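Local coordinates for alpha-galactosidase 1 (Saccharomyces cerevisiae, PDB 3LRK), which catalyses the hydrolysis of terminal, non-reducing alpha-D-galactose residues from alpha-galactosides such as galactose oligosaccharides, galactomannans and galactolipids, at residues M206-V210 with I242-A246; D262-V266 with A278-M282. The protein carries 1 engineered substitution. All blocks are in the same frame, centred on the assembly; numbering follows the deposited sequence.

Contact 1. Residues M206-V210 with I242-A246; sequences MSGDV and ILNKA
Ile242 meets the 206-210 loop along the length of its side chain. Its CD1 end enters beside Val210, coming in roughly perpendicular to that side chain; the 3.4 Å between Ile242 CD1 and Val210 CB is tight for two carbons. Further back, Ser207 OG rests on the same isoleucine, 3.3 Å from Ile242 CG1. This is a van der Waals contact; the hydrogen bond of Ser207 OG goes to Gly208 O at 2.9 Å and settles the rotation of the hydroxyl, with OG between the backbone N and the carbonyl carbon (chi1 78°). Met206 covers the helix one turn on. Successive turns about CB-CG and CG-SD (58° and 65°) curl its chain so that SD lies 4.1 Å from Ile242 CG2, while the methyl CE settles against backbone as well as side chain, 3.6 Å from Ala246 CB. No direct hydrogen bond joins the segments. Instead, Lys245 runs its extended chain alongside and reaches the loop through a water that accepts from Lys245 NZ at 2.8 Å and from Gly208 N at 3.0 Å. The same ammonium also bonds Asn241 OD1 and Cys223 O, which together with the water probably hold it in place. The loop follows strand 203-205 and the helix is 239-246, so the contact is a strand-end loop packed on the following helix of a TIM barrel, and the loop carries Asp209, the proton donor of this GH27 active site.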
# COMPACT_ATOMS: atom_id res chain seq x y z
N MET A 206 -16.62 0.89 10.18
CA MET A 206 -15.23 0.54 9.93
C MET A 206 -15.11 -0.38 8.72
O MET A 206 -14.04 -0.93 8.48
CB MET A 206 -14.58 -0.07 11.17
CG MET A 206 -15.45 -1.08 11.97
SD MET A 206 -16.07 -2.52 11.06
CE MET A 206 -14.55 -3.38 10.65
N SER A 207 -16.22 -0.55 8.00
CA SER A 207 -16.24 -1.41 6.80
C SER A 207 -17.34 -1.00 5.82
O SER A 207 -18.22 -0.21 6.15
CB SER A 207 -16.42 -2.89 7.18
OG SER A 207 -17.77 -3.18 7.51
N GLY A 208 -17.29 -1.58 4.61
CA GLY A 208 -18.41 -1.52 3.66
C GLY A 208 -19.63 -2.22 4.23
O GLY A 208 -19.53 -2.93 5.23
N ASP A 209 -20.79 -2.03 3.61
CA ASP A 209 -22.05 -2.53 4.18
C ASP A 209 -22.05 -4.04 4.36
O ASP A 209 -21.60 -4.77 3.49
CB ASP A 209 -23.27 -2.14 3.34
CG ASP A 209 -23.43 -0.65 3.16
OD1 ASP A 209 -22.71 0.14 3.82
OD2 ASP A 209 -24.29 -0.28 2.34
N VAL A 210 -22.55 -4.47 5.51
CA VAL A 210 -22.86 -5.87 5.77
C VAL A 210 -24.04 -6.33 4.91
O VAL A 210 -24.82 -5.52 4.42
CB VAL A 210 -23.15 -6.11 7.29
CG1 VAL A 210 -24.56 -5.66 7.66
CG2 VAL A 210 -22.93 -7.59 7.67
N ILE A 242 -16.54 -8.80 8.01
CA ILE A 242 -16.59 -7.55 8.78
C ILE A 242 -16.04 -7.75 10.20
O ILE A 242 -15.28 -6.92 10.68
CB ILE A 242 -18.02 -6.94 8.79
CG1 ILE A 242 -18.33 -6.38 7.39
CG2 ILE A 242 -18.17 -5.85 9.85
CD1 ILE A 242 -19.78 -6.03 7.16
N LEU A 243 -16.40 -8.87 10.84
CA LEU A 243 -15.84 -9.19 12.15
C LEU A 243 -14.31 -9.31 12.09
O LEU A 243 -13.61 -8.81 12.97
CB LEU A 243 -16.44 -10.50 12.70
CG LEU A 243 -15.96 -10.91 14.10
CD1 LEU A 243 -16.38 -9.89 15.16
CD2 LEU A 243 -16.48 -12.30 14.43
N ASN A 244 -13.81 -9.97 11.05
CA ASN A 244 -12.37 -10.12 10.85
C ASN A 244 -11.64 -8.79 10.65
O ASN A 244 -10.57 -8.56 11.23
CB ASN A 244 -12.09 -11.06 9.68
CG ASN A 244 -12.33 -12.53 10.04
OD1 ASN A 244 -12.57 -12.87 11.20
ND2 ASN A 244 -12.27 -13.40 9.04
N LYS A 245 -12.22 -7.92 9.84
CA LYS A 245 -11.74 -6.54 9.70
C LYS A 245 -11.71 -5.78 11.04
O LYS A 245 -10.77 -5.02 11.32
CB LYS A 245 -12.58 -5.79 8.66
CG LYS A 245 -12.21 -6.17 7.24
CD LYS A 245 -13.23 -5.65 6.25
CE LYS A 245 -12.77 -5.91 4.83
NZ LYS A 245 -13.92 -5.73 3.90
N ALA A 246 -12.74 -6.00 11.87
CA ALA A 246 -12.87 -5.31 13.16
C ALA A 246 -11.89 -5.80 14.23
O ALA A 246 -11.57 -5.06 15.17
CB ALA A 246 -14.31 -5.42 13.66
O HOH W 1 -15.14 -3.28 3.50

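Contact 2. Residues D262-V266 with A278-M282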
# COMPACT_ATOMS: atom_id res chain seq x y z
N ASP A 262 -21.88 -2.12 11.39
CA ASP A 262 -23.09 -1.95 10.55
C ASP A 262 -24.33 -2.57 11.21
O ASP A 262 -24.20 -3.29 12.19
CB ASP A 262 -22.88 -2.47 9.11
CG ASP A 262 -23.82 -1.84 8.10
OD1 ASP A 262 -24.61 -0.95 8.47
OD2 ASP A 262 -23.76 -2.24 6.92
N ASN A 263 -25.52 -2.25 10.70
CA ASN A 263 -26.76 -2.74 11.30
C ASN A 263 -26.84 -4.27 11.32
O ASN A 263 -26.33 -4.93 10.41
CB ASN A 263 -27.97 -2.18 10.56
CG ASN A 263 -27.98 -0.66 10.47
OD1 ASN A 263 -27.11 0.04 11.00
ND2 ASN A 263 -28.99 -0.14 9.79
N LEU A 264 -27.47 -4.80 12.36
CA LEU A 264 -27.69 -6.23 12.52
C LEU A 264 -28.61 -6.79 11.44
O LEU A 264 -29.62 -6.17 11.09
CB LEU A 264 -28.29 -6.52 13.91
CG LEU A 264 -27.32 -6.23 15.07
CD1 LEU A 264 -28.04 -5.94 16.40
CD2 LEU A 264 -26.28 -7.36 15.21
N GLU A 265 -28.24 -7.95 10.92
CA GLU A 265 -29.00 -8.63 9.89
C GLU A 265 -29.91 -9.71 10.50
O GLU A 265 -30.54 -10.48 9.78
CB GLU A 265 -28.06 -9.23 8.84
CG GLU A 265 -27.22 -8.20 8.09
CD GLU A 265 -27.95 -7.56 6.91
OE1 GLU A 265 -29.18 -7.70 6.77
OE2 GLU A 265 -27.27 -6.89 6.11
N VAL A 266 -29.95 -9.74 11.83
CA VAL A 266 -30.88 -10.61 12.55
C VAL A 266 -32.29 -10.28 12.07
O VAL A 266 -32.71 -9.12 12.06
CB VAL A 266 -30.74 -10.44 14.09
CG1 VAL A 266 -31.75 -11.33 14.83
CG2 VAL A 266 -29.32 -10.76 14.55
N ALA A 278 -24.59 -16.08 16.54
CA ALA A 278 -23.17 -15.76 16.36
C ALA A 278 -22.99 -14.28 16.03
O ALA A 278 -22.17 -13.59 16.64
CB ALA A 278 -22.56 -16.62 15.27
N HIS A 279 -23.80 -13.80 15.09
CA HIS A 279 -23.76 -12.42 14.60
C HIS A 279 -24.12 -11.41 15.71
O HIS A 279 -23.36 -10.46 15.96
CB HIS A 279 -24.67 -12.33 13.36
CG HIS A 279 -24.91 -10.94 12.84
ND1 HIS A 279 -23.93 -9.99 12.74
CD2 HIS A 279 -26.04 -10.38 12.32
CE1 HIS A 279 -24.44 -8.88 12.23
NE2 HIS A 279 -25.72 -9.10 11.95
N PHE A 280 -25.24 -11.64 16.40
CA PHE A 280 -25.67 -10.76 17.49
C PHE A 280 -24.67 -10.77 18.66
O PHE A 280 -24.31 -9.71 19.17
CB PHE A 280 -27.08 -11.14 17.96
CG PHE A 280 -27.68 -10.18 18.95
CD1 PHE A 280 -28.17 -8.93 18.55
CD2 PHE A 280 -27.80 -10.55 20.30
CE1 PHE A 280 -28.74 -8.05 19.48
CE2 PHE A 280 -28.37 -9.69 21.23
CZ PHE A 280 -28.84 -8.44 20.84
N SER A 281 -24.20 -11.96 19.03
CA SER A 281 -23.25 -12.13 20.14
C SER A 281 -21.91 -11.47 19.86
O SER A 281 -21.32 -10.85 20.75
CB SER A 281 -23.02 -13.61 20.45
OG SER A 281 -24.22 -14.26 20.82
N MET A 282 -21.41 -11.60 18.62
CA MET A 282 -20.11 -11.01 18.28
C MET A 282 -20.15 -9.48 18.17
O MET A 282 -19.24 -8.80 18.67
CB MET A 282 -19.48 -11.69 17.05
CG MET A 282 -19.00 -13.14 17.30
SD MET A 282 -18.04 -13.38 18.82
CE MET A 282 -16.66 -12.30 18.46
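His279 reaches from its helix to the 262-266 loop and takes a hydrogen bond from the backbone: Glu265 N donates to His279 NE2 at 3.0 Å, nearly straight at 176° and only 1° out of the ring plane. Leu264 lays its CD2 methyl over one face of the imidazole, displaced toward the NE2-CE1 rim, in a CH-pi contact 4.0 Å from the His279 ring centroid. The other methyl of the same leucine, CD1, turns to the edge of the Phe280 ring and stands 3.7 Å from Phe280 CD1, so one forked side chain serves two neighbouring helix residues. Val266 adds its CG2, which sits 4.1 Å from Phe280 CB and also touches His279 CD2. With chi1 of His279 at 172°, CG points opposite the backbone N, which carries the ring outward from the helix to the loop. Behind this first shell, Trp283 meets the His279 ring edge-to-face and donates through NE1 to Asp262 O, while Ile306 of helix 301-307 packs on both Val266 and Phe280. Replacing His279 with an alanine would probably leave the buried Glu265 N without its acceptor and open a gap beneath the Leu264 methyl. Since NE2 accepts a backbone N-H, it is probably unprotonated, consistent with a neutral imidazole whose hydrogen is on ND1 and which acts here as a fixed acceptor tying the loop to helix 273-285.

How the contacts relate
Contact 1 closes along the chain before contact 2 opens, and their centres lie 11 Å apart; strands 203-205 and 258-260, which lead into their loops, are neighbours in the parallel sheet. The two loops meet directly: Val210 N probably hydrogen-bonds Asp262 OD2 at 2.9 Å, and Val210 CG1 packs 3.3 Å from Asn263 O. Bound glycerol, probably from the crystallisation liquor, approaches the side chain of Asp209 to about 4 Å and that of Asn263 to about 3 Å, and Asp262 OD2 hydrogen-bonds glycerol. Lys147, a substrate-binding residue, has its side chain about 6 Å from that of Asp209 and about 5 Å from that of Asn263, so both loops border the active site.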